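Local coordinates for OBCA, Oxalate Biosynthetic Component A (Burkholderia glumae, PDB 4NNB), which is a TIM-barrel-family protein that binds a magnesium ion and an oxaloacetate ion together at one shared site, at residues T26-F31 with D52-V57; S231-I236 with V243-S248; R129-Q134 with P161-A166; I213-A218 with R493-Q498. One frame throughout, in Å; residues are numbered along the deposited sequence.

Contact 1: T26-F31 with D52-V57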
loop_
_atom_site.group_PDB
_atom_site.type_symbol
_atom_site.label_atom_id
_atom_site.label_comp_id
_atom_site.label_asym_id
_atom_site.label_seq_id
_atom_site.Cartn_x
_atom_site.Cartn_y
_atom_site.Cartn_z
ATOM N N THR A 26 1.879 11.324 -19.474
ATOM C CA THR A 26 1.635 11.817 -18.125
ATOM C C THR A 26 1.177 13.262 -18.134
ATOM O O THR A 26 0.923 13.850 -17.081
ATOM C CB THR A 26 2.883 11.676 -17.234
ATOM O OG1 THR A 26 3.988 12.372 -17.838
ATOM C CG2 THR A 26 3.241 10.203 -17.056
ATOM N N PHE A 27 1.059 13.831 -19.328
ATOM C CA PHE A 27 0.582 15.201 -19.479
ATOM C C PHE A 27 -0.244 15.319 -20.755
ATOM O O PHE A 27 0.152 14.830 -21.821
ATOM C CB PHE A 27 1.758 16.183 -19.510
ATOM C CG PHE A 27 1.364 17.618 -19.786
ATOM C CD1 PHE A 27 0.680 18.365 -18.835
ATOM C CD2 PHE A 27 1.700 18.221 -20.990
ATOM C CE1 PHE A 27 0.323 19.684 -19.083
ATOM C CE2 PHE A 27 1.346 19.543 -21.248
ATOM C CZ PHE A 27 0.660 20.275 -20.293
ATOM N N ILE A 28 -1.410 15.942 -20.629
ATOM C CA ILE A 28 -2.285 16.183 -21.766
ATOM C C ILE A 28 -2.518 17.675 -21.854
ATOM O O ILE A 28 -3.194 18.250 -21.004
ATOM C CB ILE A 28 -3.644 15.469 -21.601
ATOM C CG1 ILE A 28 -3.434 13.962 -21.436
ATOM C CG2 ILE A 28 -4.547 15.762 -22.786
ATOM C CD1 ILE A 28 -4.677 13.190 -21.026
ATOM N N PRO A 29 -1.940 18.315 -22.877
ATOM C CA PRO A 29 -2.095 19.759 -23.105
ATOM C C PRO A 29 -3.550 20.171 -23.388
ATOM O O PRO A 29 -4.230 19.522 -24.184
ATOM C CB PRO A 29 -1.215 20.017 -24.335
ATOM C CG PRO A 29 -1.073 18.677 -25.005
ATOM C CD PRO A 29 -1.084 17.675 -23.894
ATOM N N SER A 30 -4.004 21.232 -22.726
ATOM C CA SER A 30 -5.371 21.738 -22.866
ATOM C C SER A 30 -5.793 21.967 -24.315
ATOM O O SER A 30 -6.900 21.597 -24.712
ATOM C CB SER A 30 -5.540 23.042 -22.086
ATOM O OG SER A 30 -5.732 22.799 -20.710
ATOM N N PHE A 31 -4.907 22.568 -25.102
ATOM C CA PHE A 31 -5.253 22.939 -26.467
ATOM C C PHE A 31 -5.582 21.730 -27.336
ATOM O O PHE A 31 -6.366 21.834 -28.278
ATOM C CB PHE A 31 -4.161 23.806 -27.102
ATOM C CG PHE A 31 -2.954 23.044 -27.559
ATOM C CD1 PHE A 31 -1.885 22.837 -26.702
ATOM C CD2 PHE A 31 -2.870 22.569 -28.861
ATOM C CE1 PHE A 31 -0.760 22.154 -27.125
ATOM C CE2 PHE A 31 -1.752 21.878 -29.291
ATOM C CZ PHE A 31 -0.693 21.671 -28.422
ATOM N N ASP A 52 -9.964 9.594 -12.737
ATOM C CA ASP A 52 -8.834 8.674 -12.685
ATOM C C ASP A 52 -7.602 9.290 -12.021
ATOM O O ASP A 52 -6.527 8.691 -12.028
ATOM C CB ASP A 52 -8.485 8.220 -14.098
ATOM C CG ASP A 52 -7.759 6.904 -14.120
ATOM O OD1 ASP A 52 -6.714 6.818 -14.790
ATOM O OD2 ASP A 52 -8.250 5.949 -13.489
ATOM N N GLY A 53 -7.744 10.491 -11.466
ATOM C CA GLY A 53 -6.670 11.097 -10.693
ATOM C C GLY A 53 -5.850 12.183 -11.375
ATOM O O GLY A 53 -4.983 12.785 -10.737
ATOM N N TRP A 54 -6.105 12.432 -12.659
ATOM C CA TRP A 54 -5.436 13.519 -13.368
ATOM C C TRP A 54 -5.825 14.829 -12.713
ATOM O O TRP A 54 -6.935 14.960 -12.199
ATOM C CB TRP A 54 -5.821 13.532 -14.851
ATOM C CG TRP A 54 -5.242 12.392 -15.629
ATOM C CD1 TRP A 54 -5.599 11.083 -15.548
ATOM C CD2 TRP A 54 -4.197 12.466 -16.609
ATOM N NE1 TRP A 54 -4.840 10.330 -16.416
ATOM C CE2 TRP A 54 -3.976 11.155 -17.081
ATOM C CE3 TRP A 54 -3.436 13.509 -17.138
ATOM C CZ2 TRP A 54 -3.013 10.864 -18.051
ATOM C CZ3 TRP A 54 -2.494 13.222 -18.099
ATOM C CH2 TRP A 54 -2.286 11.910 -18.546
ATOM N N GLU A 55 -4.909 15.788 -12.716
ATOM C CA GLU A 55 -5.157 17.075 -12.082
ATOM C C GLU A 55 -4.888 18.228 -13.060
ATOM O O GLU A 55 -4.001 18.140 -13.914
ATOM C CB GLU A 55 -4.326 17.203 -10.794
ATOM C CG GLU A 55 -3.306 18.345 -10.770
ATOM C CD GLU A 55 -2.431 18.322 -9.514
ATOM O OE1 GLU A 55 -1.434 19.078 -9.459
ATOM O OE2 GLU A 55 -2.749 17.549 -8.582
ATOM N N VAL A 56 -5.678 19.295 -12.955
ATOM C CA VAL A 56 -5.501 20.464 -13.816
ATOM C C VAL A 56 -4.244 21.238 -13.425
ATOM O O VAL A 56 -4.026 21.518 -12.246
ATOM C CB VAL A 56 -6.734 21.407 -13.755
ATOM C CG1 VAL A 56 -6.411 22.751 -14.382
ATOM C CG2 VAL A 56 -7.926 20.769 -14.454
ATOM N N VAL A 57 -3.413 21.578 -14.410
ATOM C CA VAL A 57 -2.217 22.380 -14.149
ATOM C C VAL A 57 -2.093 23.576 -15.092
ATOM O O VAL A 57 -2.488 23.505 -16.259
ATOM C CB VAL A 57 -0.922 21.527 -14.234
ATOM C CG1 VAL A 57 -0.817 20.590 -13.039
ATOM C CG2 VAL A 57 -0.872 20.759 -15.549
#
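The closest CA atoms, those of Thr26 and Trp54, are 8.7 Å apart, because strands 27-29 and 55-57 are the two edges of a three-stranded antiparallel sheet with strand 189-191 between them, so side chains reach across the gap. The indole of Trp54 does most of this work. It extends toward Ile28, whose side chain crosses it at about a right angle and lays CD1 over one face, 3.9 Å from the centroid of the six-membered ring of Trp54 and 22° off its normal, a CH-pi contact. Chi1 of -58° places Ile28 CG1 beside its own backbone N, and this atom sits against the same end of the indole, 3.5 Å from Trp54 CZ3. A broad aromatic surface suits this place, as it offers a flat apolar wall to a branched aliphatic chain. Trp54 CZ3 also passes the carbonyl O of Thr26 at 3.6 Å. The second bridge is smaller: Val57 CG2 meets the ring of Phe27 at its edge, in plane, 3.9 Å from CE1, while the ring itself stacks with Tyr158. Gly53, with its positive phi, is the C-prime residue of a Schellman motif that ends helix 41-51, and the turn sends the chain on toward Trp54 and its strand. Thr26 OG1 is held by His156 O. Around the contact, Leu49 of helix 41-51 packs on both Ile28 and Trp54, and Tyr190 of the central strand lies against Trp54.

Contact 2: S231-I236 with V243-S248; sequences SDRRRI and VVTVGS
A two-stranded antiparallel beta hairpin, strands 234-238 and 242-246, brings Arg234 opposite Val246 and Ile236 opposite Val244 as hydrogen-bonded pairs, with Arg235 and Thr245 as the non-hydrogen-bonded pair between them. The shortest of the four backbone bonds runs from Ile236 N to Val244 O at 2.7 Å. Beyond the ladder, Asp232 closes the open end: its OD2 accepts from Ser248 N at 2.8 Å, on the syn side, and from Ser248 OG at 3.0 Å, from above the carboxylate plane. A short acidic side chain suits this place, and Asp232 OD1 lies 3.6 Å from Gly247 CA. On the face of Arg235, the side chains of Arg235 and Val243 cross at about a right angle, with Val243 CG1 over the centre of one guanidinium face, 3.5 Å from CZ; the bend at chi3 (64°) turns NE back for this. On the other face Val246 CG2 meets the edge of the Arg234 guanidinium, 3.4 Å from NE, which has no polar partner in the model, and Ile236 CD1 packs on the same valine. This valine-lined face turns to the rest of the protein: Val244 touches Trp54, next to strand 55-57, and Val246 touches Asp52, at the end of helix 41-51.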
loop_
_atom_site.group_PDB
_atom_site.type_symbol
_atom_site.label_atom_id
_atom_site.label_comp_id
_atom_site.label_asym_id
_atom_site.label_seq_id
_atom_site.Cartn_x
_atom_site.Cartn_y
_atom_site.Cartn_z
ATOM N N SER A 231 -12.805 -4.363 -14.614
ATOM C CA SER A 231 -13.781 -4.491 -15.698
ATOM C C SER A 231 -14.105 -3.145 -16.354
ATOM O O SER A 231 -14.644 -3.100 -17.462
ATOM C CB SER A 231 -15.069 -5.130 -15.171
ATOM O OG SER A 231 -15.637 -4.325 -14.150
ATOM N N ASP A 232 -13.779 -2.054 -15.671
ATOM C CA ASP A 232 -14.068 -0.713 -16.176
ATOM C C ASP A 232 -12.901 -0.083 -16.980
ATOM O O ASP A 232 -12.891 1.125 -17.231
ATOM C CB ASP A 232 -14.474 0.204 -15.011
ATOM C CG ASP A 232 -13.290 0.580 -14.118
ATOM O OD1 ASP A 232 -12.244 -0.090 -14.213
ATOM O OD2 ASP A 232 -13.399 1.534 -13.317
ATOM N N ARG A 233 -11.918 -0.893 -17.370
ATOM C CA ARG A 233 -10.767 -0.377 -18.122
ATOM C C ARG A 233 -11.208 0.152 -19.488
ATOM O O ARG A 233 -11.913 -0.531 -20.224
ATOM C CB ARG A 233 -9.706 -1.462 -18.309
ATOM C CG ARG A 233 -8.786 -1.222 -19.501
ATOM C CD ARG A 233 -7.816 -2.375 -19.707
ATOM N NE ARG A 233 -6.814 -2.427 -18.648
ATOM C CZ ARG A 233 -5.504 -2.334 -18.854
ATOM N NH1 ARG A 233 -5.027 -2.194 -20.084
ATOM N NH2 ARG A 233 -4.668 -2.391 -17.829
ATOM N N ARG A 234 -10.805 1.368 -19.827
ATOM C CA ARG A 234 -11.150 1.918 -21.133
ATOM C C ARG A 234 -10.038 2.811 -21.676
ATOM O O ARG A 234 -9.428 3.589 -20.935
ATOM C CB ARG A 234 -12.489 2.663 -21.080
ATOM C CG ARG A 234 -12.445 3.961 -20.308
ATOM C CD ARG A 234 -13.806 4.356 -19.747
ATOM N NE ARG A 234 -13.671 5.468 -18.805
ATOM C CZ ARG A 234 -14.678 6.038 -18.151
ATOM N NH1 ARG A 234 -15.923 5.609 -18.326
ATOM N NH2 ARG A 234 -14.436 7.042 -17.318
ATOM N N ARG A 235 -9.767 2.667 -22.971
ATOM C CA ARG A 235 -8.706 3.406 -23.639
ATOM C C ARG A 235 -9.249 4.697 -24.248
ATOM O O ARG A 235 -10.166 4.665 -25.068
ATOM C CB ARG A 235 -8.068 2.533 -24.727
ATOM C CG ARG A 235 -7.194 1.412 -24.187
ATOM C CD ARG A 235 -6.859 0.380 -25.265
ATOM N NE ARG A 235 -6.060 0.933 -26.349
ATOM C CZ ARG A 235 -4.737 1.053 -26.310
ATOM N NH1 ARG A 235 -4.060 0.660 -25.237
ATOM N NH2 ARG A 235 -4.090 1.568 -27.342
ATOM N N ILE A 236 -8.688 5.831 -23.834
ATOM C CA ILE A 236 -9.081 7.133 -24.364
ATOM C C ILE A 236 -8.033 7.617 -25.362
ATOM O O ILE A 236 -6.863 7.763 -25.014
ATOM C CB ILE A 236 -9.225 8.178 -23.241
ATOM C CG1 ILE A 236 -10.235 7.711 -22.194
ATOM C CG2 ILE A 236 -9.643 9.528 -23.808
ATOM C CD1 ILE A 236 -10.419 8.691 -21.053
ATOM N N VAL A 243 -2.758 7.098 -26.767
ATOM C CA VAL A 243 -3.770 6.498 -25.904
ATOM C C VAL A 243 -3.414 6.590 -24.421
ATOM O O VAL A 243 -2.287 6.311 -24.013
ATOM C CB VAL A 243 -4.014 5.018 -26.284
ATOM C CG1 VAL A 243 -5.122 4.414 -25.435
ATOM C CG2 VAL A 243 -4.344 4.901 -27.765
ATOM N N VAL A 244 -4.390 7.000 -23.623
ATOM C CA VAL A 244 -4.297 6.934 -22.182
ATOM C C VAL A 244 -5.365 5.930 -21.698
ATOM O O VAL A 244 -6.478 5.902 -22.227
ATOM C CB VAL A 244 -4.466 8.343 -21.568
ATOM C CG1 VAL A 244 -4.963 8.270 -20.149
ATOM C CG2 VAL A 244 -3.132 9.109 -21.634
ATOM N N THR A 245 -5.012 5.083 -20.732
ATOM C CA THR A 245 -5.932 4.063 -20.214
ATOM C C THR A 245 -6.403 4.447 -18.816
ATOM O O THR A 245 -5.584 4.690 -17.932
ATOM C CB THR A 245 -5.231 2.702 -20.131
ATOM O OG1 THR A 245 -4.630 2.399 -21.394
ATOM C CG2 THR A 245 -6.207 1.582 -19.743
ATOM N N VAL A 246 -7.714 4.514 -18.615
ATOM C CA VAL A 246 -8.269 4.827 -17.298
ATOM C C VAL A 246 -9.049 3.648 -16.702
ATOM O O VAL A 246 -9.409 2.705 -17.414
ATOM C CB VAL A 246 -9.163 6.061 -17.348
ATOM C CG1 VAL A 246 -8.374 7.249 -17.845
ATOM C CG2 VAL A 246 -10.346 5.814 -18.266
ATOM N N GLY A 247 -9.302 3.714 -15.397
ATOM C CA GLY A 247 -9.936 2.628 -14.661
ATOM C C GLY A 247 -9.869 2.852 -13.156
ATOM O O GLY A 247 -8.878 3.382 -12.649
ATOM N N SER A 248 -10.913 2.450 -12.432
ATOM C CA SER A 248 -10.972 2.678 -10.988
ATOM C C SER A 248 -9.967 1.824 -10.196
ATOM O O SER A 248 -9.507 2.236 -9.134
ATOM C CB SER A 248 -12.377 2.384 -10.460
ATOM O OG SER A 248 -12.652 0.983 -10.508
#

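Contact 3: R129-Q134 with P161-A166; sequences RRIVLQ and PALIEA
Arg130 and Leu163 slide past each other in opposite directions, each reaching toward the other's helix. The guanidinium of Arg130 lies with the centre of one face over Leu163 CD1, which stands 3.7 Å above the plane, and CZ and NE share this methyl at 3.8 Å. The bend at chi3 (90°) turns NE over the methyl. Arginine suits the place because its flat group covers an apolar branch with a face while its N-H groups point outward round the rim. Arg130 NH2 passes Leu163 N at 3.7 Å without bonding to it, and NH1 comes within 4.2 Å of Ala166 CB. CG of Leu163, anti to its backbone N (chi1 -171°), carries the branch toward the other helix, and the side chain crosses that of Ile131 obliquely, CD1 4.2 Å from Ile131 CG1. Ile131 leads on inward, against Leu120 and Leu123, while Leu127 packs on Leu163 and Ala166. The axes of segments 129-134 and 161-166 approach to 11.4 Å, at 138° between their N-to-C directions: a widely spaced, roughly antiparallel helix pair, bridged by leucine and isoleucine on the buried side and arginine as a lid at the surface.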
loop_
_atom_site.group_PDB
_atom_site.type_symbol
_atom_site.label_atom_id
_atom_site.label_comp_id
_atom_site.label_asym_id
_atom_site.label_seq_id
_atom_site.Cartn_x
_atom_site.Cartn_y
_atom_site.Cartn_z
ATOM N N ARG A 129 13.786 14.884 -2.615
ATOM C CA ARG A 129 12.851 13.780 -2.368
ATOM C C ARG A 129 11.652 13.863 -3.301
ATOM O O ARG A 129 11.213 12.855 -3.840
ATOM C CB ARG A 129 12.346 13.772 -0.917
ATOM C CG ARG A 129 13.357 13.351 0.117
ATOM C CD ARG A 129 12.731 13.136 1.511
ATOM N NE ARG A 129 13.766 13.160 2.543
ATOM C CZ ARG A 129 13.857 14.075 3.508
ATOM N NH1 ARG A 129 12.954 15.047 3.615
ATOM N NH2 ARG A 129 14.854 14.008 4.379
ATOM N N ARG A 130 11.119 15.068 -3.479
ATOM C CA ARG A 130 9.988 15.276 -4.374
ATOM C C ARG A 130 10.301 14.800 -5.785
ATOM O O ARG A 130 9.483 14.124 -6.417
ATOM C CB ARG A 130 9.609 16.760 -4.436
ATOM C CG ARG A 130 8.522 17.188 -3.465
ATOM C CD ARG A 130 8.284 18.695 -3.568
ATOM N NE ARG A 130 7.268 19.045 -4.560
ATOM C CZ ARG A 130 6.977 20.291 -4.923
ATOM N NH1 ARG A 130 7.635 21.311 -4.383
ATOM N NH2 ARG A 130 6.028 20.521 -5.827
ATOM N N ILE A 131 11.478 15.175 -6.282
ATOM C CA ILE A 131 11.884 14.812 -7.637
ATOM C C ILE A 131 12.122 13.310 -7.731
ATOM O O ILE A 131 11.641 12.652 -8.665
ATOM C CB ILE A 131 13.160 15.562 -8.067
ATOM C CG1 ILE A 131 12.890 17.067 -8.104
ATOM C CG2 ILE A 131 13.620 15.089 -9.429
ATOM C CD1 ILE A 131 14.124 17.909 -8.311
ATOM N N VAL A 132 12.876 12.770 -6.774
ATOM C CA VAL A 132 13.162 11.342 -6.766
ATOM C C VAL A 132 11.864 10.507 -6.699
ATOM O O VAL A 132 11.703 9.546 -7.449
ATOM C CB VAL A 132 14.157 10.950 -5.646
ATOM C CG1 VAL A 132 14.296 9.436 -5.569
ATOM C CG2 VAL A 132 15.535 11.570 -5.909
ATOM N N LEU A 133 10.935 10.894 -5.833
ATOM C CA LEU A 133 9.667 10.172 -5.730
ATOM C C LEU A 133 8.851 10.289 -7.021
ATOM O O LEU A 133 8.261 9.313 -7.484
ATOM C CB LEU A 133 8.865 10.641 -4.505
ATOM C CG LEU A 133 9.494 10.222 -3.166
ATOM C CD1 LEU A 133 8.953 11.074 -2.018
ATOM C CD2 LEU A 133 9.293 8.712 -2.868
ATOM N N GLN A 134 8.834 11.472 -7.624
ATOM C CA GLN A 134 8.075 11.633 -8.856
ATOM C C GLN A 134 8.648 10.777 -9.988
ATOM O O GLN A 134 7.909 10.068 -10.675
ATOM C CB GLN A 134 8.014 13.096 -9.286
ATOM C CG GLN A 134 7.075 13.300 -10.464
ATOM C CD GLN A 134 5.651 12.910 -10.134
ATOM O OE1 GLN A 134 4.972 13.593 -9.363
ATOM N NE2 GLN A 134 5.192 11.799 -10.704
ATOM N N PRO A 161 4.277 22.654 -12.812
ATOM C CA PRO A 161 4.816 24.006 -12.613
ATOM C C PRO A 161 5.344 24.261 -11.200
ATOM O O PRO A 161 6.398 24.859 -11.070
ATOM C CB PRO A 161 3.605 24.901 -12.891
ATOM C CG PRO A 161 2.828 24.141 -13.904
ATOM C CD PRO A 161 2.973 22.684 -13.504
ATOM N N ALA A 162 4.634 23.812 -10.170
ATOM C CA ALA A 162 5.069 24.038 -8.788
ATOM C C ALA A 162 6.420 23.386 -8.476
ATOM O O ALA A 162 7.222 23.928 -7.711
ATOM C CB ALA A 162 4.011 23.565 -7.810
ATOM N N LEU A 163 6.668 22.219 -9.060
ATOM C CA LEU A 163 7.964 21.569 -8.901
ATOM C C LEU A 163 9.034 22.338 -9.673
ATOM O O LEU A 163 10.130 22.569 -9.169
ATOM C CB LEU A 163 7.900 20.119 -9.381
ATOM C CG LEU A 163 9.141 19.282 -9.075
ATOM C CD1 LEU A 163 9.456 19.369 -7.594
ATOM C CD2 LEU A 163 8.905 17.831 -9.477
ATOM N N ILE A 164 8.707 22.734 -10.901
ATOM C CA ILE A 164 9.653 23.439 -11.757
ATOM C C ILE A 164 10.015 24.794 -11.158
ATOM O O ILE A 164 11.178 25.218 -11.190
ATOM C CB ILE A 164 9.098 23.605 -13.179
ATOM C CG1 ILE A 164 8.941 22.232 -13.836
ATOM C CG2 ILE A 164 10.006 24.486 -14.013
ATOM C CD1 ILE A 164 10.209 21.368 -13.744
ATOM N N GLU A 165 9.009 25.465 -10.605
ATOM C CA GLU A 165 9.209 26.743 -9.934
ATOM C C GLU A 165 10.128 26.600 -8.725
ATOM O O GLU A 165 10.995 27.440 -8.499
ATOM C CB GLU A 165 7.859 27.366 -9.551
ATOM C CG GLU A 165 7.120 27.922 -10.764
ATOM C CD GLU A 165 5.630 28.089 -10.547
ATOM O OE1 GLU A 165 5.133 27.808 -9.431
ATOM O OE2 GLU A 165 4.954 28.495 -11.514
ATOM N N ALA A 166 9.966 25.520 -7.966
ATOM C CA ALA A 166 10.821 25.306 -6.801
ATOM C C ALA A 166 12.271 25.015 -7.206
ATOM O O ALA A 166 13.212 25.454 -6.539
ATOM C CB ALA A 166 10.268 24.206 -5.912
#

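Contact 4: I213-A218 with R493-Q498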
loop_
_atom_site.group_PDB
_atom_site.type_symbol
_atom_site.label_atom_id
_atom_site.label_comp_id
_atom_site.label_asym_id
_atom_site.label_seq_id
_atom_site.Cartn_x
_atom_site.Cartn_y
_atom_site.Cartn_z
ATOM N N ILE A 213 5.168 -14.812 -4.911
ATOM C CA ILE A 213 6.313 -15.718 -4.919
ATOM C C ILE A 213 7.636 -14.993 -4.653
ATOM O O ILE A 213 8.434 -15.443 -3.825
ATOM C CB ILE A 213 6.361 -16.499 -6.230
ATOM C CG1 ILE A 213 5.229 -17.525 -6.225
ATOM C CG2 ILE A 213 7.709 -17.221 -6.379
ATOM C CD1 ILE A 213 4.727 -17.835 -7.575
ATOM N N ARG A 214 7.859 -13.867 -5.324
ATOM C CA ARG A 214 9.054 -13.074 -5.043
ATOM C C ARG A 214 9.118 -12.609 -3.595
ATOM O O ARG A 214 10.182 -12.644 -2.983
ATOM C CB ARG A 214 9.154 -11.867 -5.980
ATOM C CG ARG A 214 9.302 -12.247 -7.438
ATOM C CD ARG A 214 10.222 -11.277 -8.126
ATOM N NE ARG A 214 11.484 -11.146 -7.404
ATOM C CZ ARG A 214 12.379 -10.196 -7.637
ATOM N NH1 ARG A 214 13.493 -10.144 -6.924
ATOM N NH2 ARG A 214 12.154 -9.289 -8.577
ATOM N N SER A 215 7.989 -12.165 -3.047
ATOM C CA SER A 215 7.959 -11.727 -1.652
ATOM C C SER A 215 8.310 -12.849 -0.678
ATOM O O SER A 215 9.062 -12.642 0.289
ATOM C CB SER A 215 6.590 -11.122 -1.300
ATOM O OG SER A 215 6.466 -9.841 -1.891
ATOM N N MET A 216 7.761 -14.033 -0.919
ATOM C CA MET A 216 8.089 -15.194 -0.096
ATOM C C MET A 216 9.576 -15.540 -0.198
ATOM O O MET A 216 10.220 -15.875 0.797
ATOM C CB MET A 216 7.287 -16.408 -0.542
ATOM C CG MET A 216 5.868 -16.464 -0.021
ATOM S SD MET A 216 5.205 -18.004 -0.639
ATOM C CE MET A 216 6.195 -19.177 0.266
ATOM N N ARG A 217 10.126 -15.439 -1.401
ATOM C CA ARG A 217 11.529 -15.797 -1.592
ATOM C C ARG A 217 12.478 -14.760 -1.004
ATOM O O ARG A 217 13.617 -15.073 -0.687
ATOM C CB ARG A 217 11.798 -16.094 -3.068
ATOM C CG ARG A 217 11.102 -17.371 -3.479
ATOM C CD ARG A 217 11.168 -17.657 -4.953
ATOM N NE ARG A 217 10.523 -18.938 -5.237
ATOM C CZ ARG A 217 10.320 -19.436 -6.452
ATOM N NH1 ARG A 217 10.704 -18.766 -7.525
ATOM N NH2 ARG A 217 9.721 -20.606 -6.587
ATOM N N ALA A 218 11.982 -13.538 -0.811
ATOM C CA ALA A 218 12.755 -12.483 -0.173
ATOM C C ALA A 218 12.643 -12.589 1.343
ATOM O O ALA A 218 13.316 -11.856 2.071
ATOM C CB ALA A 218 12.292 -11.087 -0.660
ATOM N N ARG A 493 10.775 -0.980 -5.492
ATOM C CA ARG A 493 10.680 -1.733 -6.738
ATOM C C ARG A 493 9.604 -2.821 -6.648
ATOM O O ARG A 493 9.238 -3.441 -7.649
ATOM C CB ARG A 493 12.028 -2.369 -7.075
ATOM C CG ARG A 493 13.141 -1.365 -7.337
ATOM C CD ARG A 493 13.833 -1.688 -8.635
ATOM N NE ARG A 493 12.990 -1.334 -9.776
ATOM C CZ ARG A 493 13.004 -1.980 -10.936
ATOM N NH1 ARG A 493 13.806 -3.020 -11.100
ATOM N NH2 ARG A 493 12.215 -1.588 -11.929
ATOM N N GLY A 494 9.111 -3.060 -5.439
ATOM C CA GLY A 494 8.120 -4.091 -5.216
ATOM C C GLY A 494 7.980 -4.367 -3.733
ATOM O O GLY A 494 8.805 -3.918 -2.928
ATOM N N THR A 495 6.917 -5.075 -3.362
ATOM C CA THR A 495 6.777 -5.533 -1.987
ATOM C C THR A 495 7.970 -6.407 -1.604
ATOM O O THR A 495 8.478 -6.311 -0.491
ATOM C CB THR A 495 5.435 -6.287 -1.774
ATOM O OG1 THR A 495 4.349 -5.344 -1.889
ATOM C CG2 THR A 495 5.394 -6.926 -0.408
ATOM N N TRP A 496 8.440 -7.238 -2.529
ATOM C CA TRP A 496 9.599 -8.086 -2.234
ATOM C C TRP A 496 10.805 -7.256 -1.756
ATOM O O TRP A 496 11.575 -7.700 -0.903
ATOM C CB TRP A 496 9.982 -8.927 -3.455
ATOM C CG TRP A 496 10.477 -8.097 -4.598
ATOM C CD1 TRP A 496 9.745 -7.640 -5.660
ATOM C CD2 TRP A 496 11.816 -7.615 -4.791
ATOM N NE1 TRP A 496 10.550 -6.898 -6.497
ATOM C CE2 TRP A 496 11.822 -6.872 -5.987
ATOM C CE3 TRP A 496 13.005 -7.739 -4.064
ATOM C CZ2 TRP A 496 12.976 -6.247 -6.471
ATOM C CZ3 TRP A 496 14.152 -7.116 -4.548
ATOM C CH2 TRP A 496 14.128 -6.385 -5.737
ATOM N N GLU A 497 10.961 -6.048 -2.290
ATOM C CA GLU A 497 12.098 -5.224 -1.884
ATOM C C GLU A 497 11.930 -4.753 -0.441
ATOM O O GLU A 497 12.884 -4.776 0.344
ATOM C CB GLU A 497 12.320 -4.041 -2.834
ATOM C CG GLU A 497 13.553 -3.223 -2.448
ATOM C CD GLU A 497 13.898 -2.164 -3.461
ATOM O OE1 GLU A 497 15.075 -2.092 -3.852
ATOM O OE2 GLU A 497 12.995 -1.390 -3.860
ATOM N N GLN A 498 10.708 -4.357 -0.089
ATOM C CA GLN A 498 10.400 -3.965 1.283
ATOM C C GLN A 498 10.585 -5.123 2.249
ATOM O O GLN A 498 11.074 -4.930 3.363
ATOM C CB GLN A 498 8.981 -3.379 1.361
ATOM C CG GLN A 498 8.834 -2.137 0.463
ATOM C CD GLN A 498 7.388 -1.726 0.227
ATOM O OE1 GLN A 498 6.494 -2.575 0.121
ATOM N NE2 GLN A 498 7.152 -0.422 0.151
#
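Chi1 of 66° swings CG of Trp496 between its backbone N and carbonyl carbon, while in Arg214, with CG anti to its carbonyl carbon, bends at chi2 and chi3 (52°) turn CD and then NE, and the guanidinium lies over the indole. Such a tryptophan rotamer is tolerated here because Trp496 lies in the first turn of its helix. The two side chains run side by side in the same direction. Their planes are 21° apart and their centres 3.8 Å, a stacked cation-pi pair in which Arg214 CZ lies over the five-membered ring, NH2 over NE1 at 3.6 Å, and NH1 over the centre of the indole. The opposite face of the ring is covered by Glu497 CB. Gly494, the N-cap residue, carries no side chain, and so leaves room for Trp496 CD1. Beside the stack the helices come close, with the CA atoms of Ser215 and Trp496 only 4.0 Å apart, and small residues make this possible. Ser215 OG lies 3.4 Å from Thr495 CG2 but gives its hydrogen bond to Glu211 O, while Glu211 OE2 takes the N-H of Trp496. Ala218 CB sits 3.5 Å from Trp496 O and 4.2 Å from Trp496 CB. Thr495 OG1 is bonded to Leu474 N, next to the metal ligand Glu475. Helix 205-217 leads to barrel strand 222-229, and helix 495-507 comes after strand 469-472, which lies on the other side of strand 5-10. The contact is thus one of neighbouring outer helices packing where a TIM barrel closes on itself.

Contact 1 lies on the same side of the chain's centre as contact 2 and as contact 3, whereas contact 4 belongs to the helical layer of the barrel. Contacts 1 and 2 touch directly: Asp52 OD2 is 3.1 Å from Gly247 N, a probable hydrogen bond, and Trp54 CZ2 packs on Val244 CG1 at 3.9 Å, so the hairpin and the three-stranded sheet form one body. Contact 3 joins it through Val57 CB and Pro161 CD, 4.1 Å apart. Contact 4 stays about 10 Å from contact 3 and about 17 Å from contact 2, nearest atoms. Its Thr495 side chain is about 12 Å from the magnesium ion and about 13 Å from the oxaloacetate ion.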